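Local coordinates for type-iv like pilin ttha1222 (Thermus thermophilus, PDB 5G2F), which is a type IV-like competence pilin whose detailed role is unsettled, probably serving in the DNA uptake of natural transformation, at residues D59-A64 and V75-D80; H32-L37 and I52-A57. All coordinates share one frame; numbering follows the deposited sequence.

Interaction 1: D59-A64 and V75-D80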
loop_
_atom_site.group_PDB
_atom_site.type_symbol
_atom_site.label_atom_id
_atom_site.label_comp_id
_atom_site.label_asym_id
_atom_site.label_seq_id
_atom_site.Cartn_x
_atom_site.Cartn_y
_atom_site.Cartn_z
ATOM N N ASP A 59 -1.110 -1.160 -17.309
ATOM C CA ASP A 59 -2.362 -0.411 -17.217
ATOM C C ASP A 59 -2.990 -0.583 -15.837
ATOM O O ASP A 59 -3.082 -1.666 -15.323
ATOM C CB ASP A 59 -3.417 -0.878 -18.275
ATOM C CG ASP A 59 -2.943 -0.773 -19.710
ATOM O OD1 ASP A 59 -2.162 0.167 -20.058
ATOM O OD2 ASP A 59 -3.407 -1.650 -20.483
ATOM N N TYR A 60 -3.473 0.518 -15.288
ATOM C CA TYR A 60 -4.137 0.494 -13.997
ATOM C C TYR A 60 -5.423 1.304 -14.036
ATOM O O TYR A 60 -5.626 2.162 -14.920
ATOM C CB TYR A 60 -3.218 1.047 -12.867
ATOM C CG TYR A 60 -2.674 2.411 -13.104
ATOM C CD1 TYR A 60 -3.393 3.554 -12.753
ATOM C CD2 TYR A 60 -1.474 2.595 -13.751
ATOM C CE1 TYR A 60 -2.899 4.816 -13.009
ATOM C CE2 TYR A 60 -0.965 3.862 -13.980
ATOM C CZ TYR A 60 -1.669 4.961 -13.603
ATOM O OH TYR A 60 -1.222 6.231 -13.921
ATOM N N VAL A 61 -6.251 1.061 -13.009
ATOM C CA VAL A 61 -7.454 1.791 -12.788
ATOM C C VAL A 61 -7.476 2.204 -11.332
ATOM O O VAL A 61 -7.279 1.353 -10.444
ATOM C CB VAL A 61 -8.705 0.927 -13.068
ATOM C CG1 VAL A 61 -9.968 1.761 -12.934
ATOM C CG2 VAL A 61 -8.648 0.362 -14.475
ATOM N N ILE A 62 -7.684 3.489 -11.099
ATOM C CA ILE A 62 -7.850 3.994 -9.739
ATOM C C ILE A 62 -9.325 4.246 -9.499
ATOM O O ILE A 62 -9.972 4.933 -10.302
ATOM C CB ILE A 62 -7.097 5.340 -9.543
ATOM C CG1 ILE A 62 -5.608 5.168 -9.868
ATOM C CG2 ILE A 62 -7.306 5.868 -8.145
ATOM C CD1 ILE A 62 -4.891 6.475 -10.152
ATOM N N GLU A 63 -9.840 3.747 -8.390
ATOM C CA GLU A 63 -11.225 3.990 -7.983
ATOM C C GLU A 63 -11.238 4.648 -6.648
ATOM O O GLU A 63 -10.614 4.130 -5.705
ATOM C CB GLU A 63 -11.971 2.678 -7.825
ATOM C CG GLU A 63 -12.238 1.928 -9.105
ATOM C CD GLU A 63 -12.776 0.549 -8.795
ATOM O OE1 GLU A 63 -14.017 0.418 -8.605
ATOM O OE2 GLU A 63 -11.953 -0.396 -8.674
ATOM N N ALA A 64 -11.858 5.802 -6.571
ATOM C CA ALA A 64 -11.947 6.504 -5.306
ATOM C C ALA A 64 -13.404 6.811 -4.980
ATOM O O ALA A 64 -14.157 7.215 -5.860
ATOM C CB ALA A 64 -11.126 7.770 -5.363
ATOM N N VAL A 75 -13.300 7.483 -11.217
ATOM C CA VAL A 75 -12.497 6.416 -11.780
ATOM C C VAL A 75 -11.522 6.988 -12.820
ATOM O O VAL A 75 -11.935 7.701 -13.734
ATOM C CB VAL A 75 -13.418 5.379 -12.443
ATOM C CG1 VAL A 75 -12.625 4.235 -13.047
ATOM C CG2 VAL A 75 -14.423 4.857 -11.456
ATOM N N TYR A 76 -10.227 6.700 -12.650
ATOM C CA TYR A 76 -9.180 7.042 -13.610
ATOM C C TYR A 76 -8.681 5.778 -14.256
ATOM O O TYR A 76 -8.362 4.818 -13.557
ATOM C CB TYR A 76 -8.004 7.767 -12.951
ATOM C CG TYR A 76 -6.923 8.119 -13.911
ATOM C CD1 TYR A 76 -7.013 9.219 -14.747
ATOM C CD2 TYR A 76 -5.842 7.295 -14.071
ATOM C CE1 TYR A 76 -6.040 9.490 -15.695
ATOM C CE2 TYR A 76 -4.828 7.597 -14.948
ATOM C CZ TYR A 76 -4.923 8.696 -15.761
ATOM O OH TYR A 76 -3.943 8.922 -16.684
ATOM N N LYS A 77 -8.588 5.770 -15.581
ATOM C CA LYS A 77 -8.041 4.631 -16.342
ATOM C C LYS A 77 -6.787 5.100 -17.058
ATOM O O LYS A 77 -6.853 6.003 -17.937
ATOM C CB LYS A 77 -9.097 4.119 -17.375
ATOM C CG LYS A 77 -10.300 3.478 -16.668
ATOM C CD LYS A 77 -11.438 3.085 -17.613
ATOM C CE LYS A 77 -12.624 2.640 -16.785
ATOM N NZ LYS A 77 -13.814 2.290 -17.610
ATOM N N SER A 78 -5.655 4.499 -16.736
ATOM C CA SER A 78 -4.410 4.909 -17.375
ATOM C C SER A 78 -4.368 4.592 -18.863
ATOM O O SER A 78 -3.701 5.323 -19.622
ATOM C CB SER A 78 -3.178 4.280 -16.712
ATOM O OG SER A 78 -3.122 2.869 -16.958
ATOM N N SER A 79 -5.114 3.570 -19.294
ATOM C CA SER A 79 -5.034 3.152 -20.677
ATOM C C SER A 79 -5.573 4.220 -21.627
ATOM O O SER A 79 -5.017 4.378 -22.720
ATOM C CB SER A 79 -5.764 1.830 -20.968
ATOM O OG SER A 79 -7.137 1.880 -20.545
ATOM N N ASP A 80 -6.629 4.892 -21.226
ATOM C CA ASP A 80 -7.275 5.923 -22.063
ATOM C C ASP A 80 -7.188 7.332 -21.500
ATOM O O ASP A 80 -7.667 8.302 -22.128
ATOM C CB ASP A 80 -8.693 5.512 -22.480
ATOM C CG ASP A 80 -9.682 5.464 -21.341
ATOM O OD1 ASP A 80 -9.347 5.896 -20.227
ATOM O OD2 ASP A 80 -10.848 5.035 -21.621
HETATM O O HOH W 1 -1.636 2.557 -19.154
HETATM O O HOH W 2 -6.179 1.386 -17.658
#
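Ile62 and Tyr76 form a hydrogen-bonded pair of an antiparallel beta hairpin, strands 60-66 and 73-77 of the pilin sheet, whose short segments run at 171° to each other with Val61 opposite Lys77 and Glu63 opposite Val75. Ile62 N and Tyr76 N each bond to the other residue's O. Where the second strand ends, a side chain takes over from the backbone: Tyr60 N gives its hydrogen to Ser78 OG at 2.9 Å, while Ser78 N returns a bond to Tyr60 O at 3.0 Å, nearly along the C=O axis. The same serine closes over the Tyr60 ring. Its CB sits 3.5 Å from the centroid of that ring, a CH-pi contact over the middle of the face. Tyr60 reaches this place with CG held between the backbone N and the carbonyl carbon (chi1 55°). The edge of the Tyr76 ring faces Tyr60, with Tyr76 CE2 3.9 Å from Tyr60 CE1. Ile62 CD1 joins the two rings on this face of the sheet, against which helix 3-19 packs; the Tyr60 hydroxyl is hydrogen-bonded to Glu19 on that helix. On the other face Val61 CG1 meets Val75 CG1 at 3.6 Å, and the first part of the Lys77 chain lies beside Val61. Glu63, also on this face, pairs with Lys73 in a salt bridge. Two waters finish the open end of the hairpin: one links Tyr60 O to Ser79 N; the other contacts Ser78 OG at 2.7 Å and donates at 2.6 Å to Asp59 OD1, whose fellow oxygen OD2 is held by Asn56 ND2.

Interaction 2: H32-L37 and I52-A57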
loop_
_atom_site.group_PDB
_atom_site.type_symbol
_atom_site.label_atom_id
_atom_site.label_comp_id
_atom_site.label_asym_id
_atom_site.label_seq_id
_atom_site.Cartn_x
_atom_site.Cartn_y
_atom_site.Cartn_z
ATOM N N HIS A 32 1.816 -4.425 -6.860
ATOM C CA HIS A 32 1.287 -4.794 -5.520
ATOM C C HIS A 32 0.869 -3.582 -4.685
ATOM O O HIS A 32 0.374 -3.709 -3.582
ATOM C CB HIS A 32 2.293 -5.671 -4.812
ATOM C CG HIS A 32 2.676 -6.870 -5.623
ATOM N ND1 HIS A 32 1.831 -7.948 -5.799
ATOM C CD2 HIS A 32 3.785 -7.141 -6.353
ATOM C CE1 HIS A 32 2.417 -8.844 -6.576
ATOM N NE2 HIS A 32 3.607 -8.382 -6.918
ATOM N N LEU A 33 1.048 -2.379 -5.217
ATOM C CA LEU A 33 0.589 -1.188 -4.471
ATOM C C LEU A 33 -0.887 -0.946 -4.852
ATOM O O LEU A 33 -1.180 -0.276 -5.862
ATOM C CB LEU A 33 1.477 -0.013 -4.834
ATOM C CG LEU A 33 1.245 1.316 -4.104
ATOM C CD1 LEU A 33 1.273 1.194 -2.587
ATOM C CD2 LEU A 33 2.262 2.349 -4.546
ATOM N N THR A 34 -1.805 -1.524 -4.082
ATOM C CA THR A 34 -3.195 -1.578 -4.502
ATOM C C THR A 34 -4.137 -0.646 -3.763
ATOM O O THR A 34 -5.366 -0.647 -3.993
ATOM C CB THR A 34 -3.736 -3.005 -4.362
ATOM O OG1 THR A 34 -3.366 -3.475 -3.067
ATOM C CG2 THR A 34 -3.145 -3.914 -5.443
ATOM N N ASP A 35 -3.625 0.097 -2.788
ATOM C CA ASP A 35 -4.496 1.118 -2.228
ATOM C C ASP A 35 -3.824 2.445 -2.266
ATOM O O ASP A 35 -2.601 2.558 -2.289
ATOM C CB ASP A 35 -4.936 0.807 -0.831
ATOM C CG ASP A 35 -3.905 1.257 0.186
ATOM O OD1 ASP A 35 -3.012 0.432 0.397
ATOM O OD2 ASP A 35 -3.943 2.436 0.660
ATOM N N CYS A 36 -4.653 3.462 -2.296
ATOM C CA CYS A 36 -4.171 4.818 -2.375
ATOM C C CYS A 36 -4.758 5.678 -1.257
ATOM O O CYS A 36 -4.905 6.874 -1.414
ATOM C CB CYS A 36 -4.414 5.401 -3.772
ATOM S SG CYS A 36 -5.942 4.945 -4.614
ATOM N N LEU A 37 -5.098 5.065 -0.124
ATOM C CA LEU A 37 -5.481 5.876 1.039
ATOM C C LEU A 37 -4.251 6.529 1.679
ATOM O O LEU A 37 -4.367 7.569 2.358
ATOM C CB LEU A 37 -6.247 5.072 2.080
ATOM C CG LEU A 37 -7.669 4.684 1.686
ATOM C CD1 LEU A 37 -8.245 3.746 2.731
ATOM C CD2 LEU A 37 -8.581 5.903 1.469
ATOM N N ILE A 52 -6.279 0.704 -6.286
ATOM C CA ILE A 52 -5.620 0.669 -7.585
ATOM C C ILE A 52 -5.684 -0.759 -8.065
ATOM O O ILE A 52 -5.292 -1.672 -7.327
ATOM C CB ILE A 52 -4.148 1.118 -7.499
ATOM C CG1 ILE A 52 -4.059 2.511 -6.875
ATOM C CG2 ILE A 52 -3.509 1.050 -8.892
ATOM C CD1 ILE A 52 -2.651 2.875 -6.358
ATOM N N THR A 53 -6.200 -0.951 -9.262
ATOM C CA THR A 53 -6.281 -2.241 -9.889
ATOM C C THR A 53 -5.335 -2.274 -11.088
ATOM O O THR A 53 -5.440 -1.428 -12.000
ATOM C CB THR A 53 -7.727 -2.508 -10.356
ATOM O OG1 THR A 53 -8.605 -2.491 -9.220
ATOM C CG2 THR A 53 -7.870 -3.879 -11.065
ATOM N N TYR A 54 -4.468 -3.290 -11.146
ATOM C CA TYR A 54 -3.596 -3.460 -12.310
ATOM C C TYR A 54 -4.177 -4.501 -13.268
ATOM O O TYR A 54 -4.411 -5.647 -12.875
ATOM C CB TYR A 54 -2.168 -3.829 -11.848
ATOM C CG TYR A 54 -1.589 -2.822 -10.888
ATOM C CD1 TYR A 54 -1.874 -2.863 -9.493
ATOM C CD2 TYR A 54 -0.847 -1.764 -11.353
ATOM C CE1 TYR A 54 -1.376 -1.901 -8.617
ATOM C CE2 TYR A 54 -0.334 -0.810 -10.496
ATOM C CZ TYR A 54 -0.588 -0.870 -9.131
ATOM O OH TYR A 54 -0.103 0.101 -8.290
ATOM N N LEU A 55 -4.462 -4.078 -14.512
ATOM C CA LEU A 55 -5.058 -4.921 -15.508
ATOM C C LEU A 55 -4.016 -5.735 -16.228
ATOM O O LEU A 55 -4.332 -6.742 -16.851
ATOM C CB LEU A 55 -5.834 -4.081 -16.542
ATOM C CG LEU A 55 -6.959 -3.241 -15.922
ATOM C CD1 LEU A 55 -7.522 -2.311 -16.989
ATOM C CD2 LEU A 55 -8.032 -4.085 -15.279
ATOM N N ASN A 56 -2.783 -5.263 -16.157
ATOM C CA ASN A 56 -1.614 -5.942 -16.713
ATOM C C ASN A 56 -0.411 -5.168 -16.147
ATOM O O ASN A 56 -0.591 -4.328 -15.261
ATOM C CB ASN A 56 -1.701 -5.972 -18.236
ATOM C CG ASN A 56 -1.907 -4.592 -18.840
ATOM O OD1 ASN A 56 -1.043 -3.734 -18.773
ATOM N ND2 ASN A 56 -3.084 -4.379 -19.464
ATOM N N ALA A 57 0.790 -5.392 -16.650
ATOM C CA ALA A 57 1.977 -4.682 -16.110
ATOM C C ALA A 57 2.013 -3.202 -16.439
ATOM O O ALA A 57 2.765 -2.457 -15.849
ATOM C CB ALA A 57 3.241 -5.354 -16.636
#
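Tyr54 and Ile52, two residues apart on strand 47-54, grip two successive carbonyls of the loop at 32-37. The Tyr54 hydroxyl donates to Leu33 O at 2.7 Å, arriving 23° out of the carbonyl plane, and that oxygen lies near the plane of the phenol ring, at its edge. Ile52 N bonds to Thr34 O at 2.8 Å; the bond is straight at its hydrogen (171°), but the donor stands well above the carbonyl plane. Between these two bonds the Ile52 side chain lies against the loop. Its CD1 comes within 3.5 Å of Leu33 O, and CG1 rests 3.8 Å from Cys36 SG, with CG1 set anti to the carbonyl carbon (chi1 -56°). Thr34 touches the rim of the Tyr54 ring through CG2, 4.2 Å from CE1. A phenylalanine in place of Tyr54 would probably leave Leu33 O without this hydrogen-bond donor and hold that part of the loop less firmly. Farther out, Val14 and Leu18 of helix 3-19 and Phe40 pack on Ile52, while Asp35 OD2 accepts from Leu37 N at 3.0 Å in an Asx turn. The other carboxylate oxygen of Asp35 forms a salt bridge with Arg12 of a second subunit. A disulfide from Cys36 to Cys50 pins to the first strand the alpha-beta loop of a type IV pilin, which connects N-terminal helix and antiparallel sheet in the protein's globular part.

The two contacts share one antiparallel sheet: 52-57 and 59-64 belong to neighbouring strands, and Val61 N probably bonds to Thr53 O between them. Interaction 1 is regular strand pairing, largely at the surface, its two buried residues, Tyr60 and Ile62, on the side facing helix 3-19, and water at its open end. Interaction 2 is partly buried and irregular, fixing a coil to an edge strand of the sheet, 47-54, by one backbone bond, a phenol and a nearby disulfide. Ile62 CG2 against Cys36 SG, at 3.9 Å, carries the packing from one to the other. Other subunits touch only interaction 2.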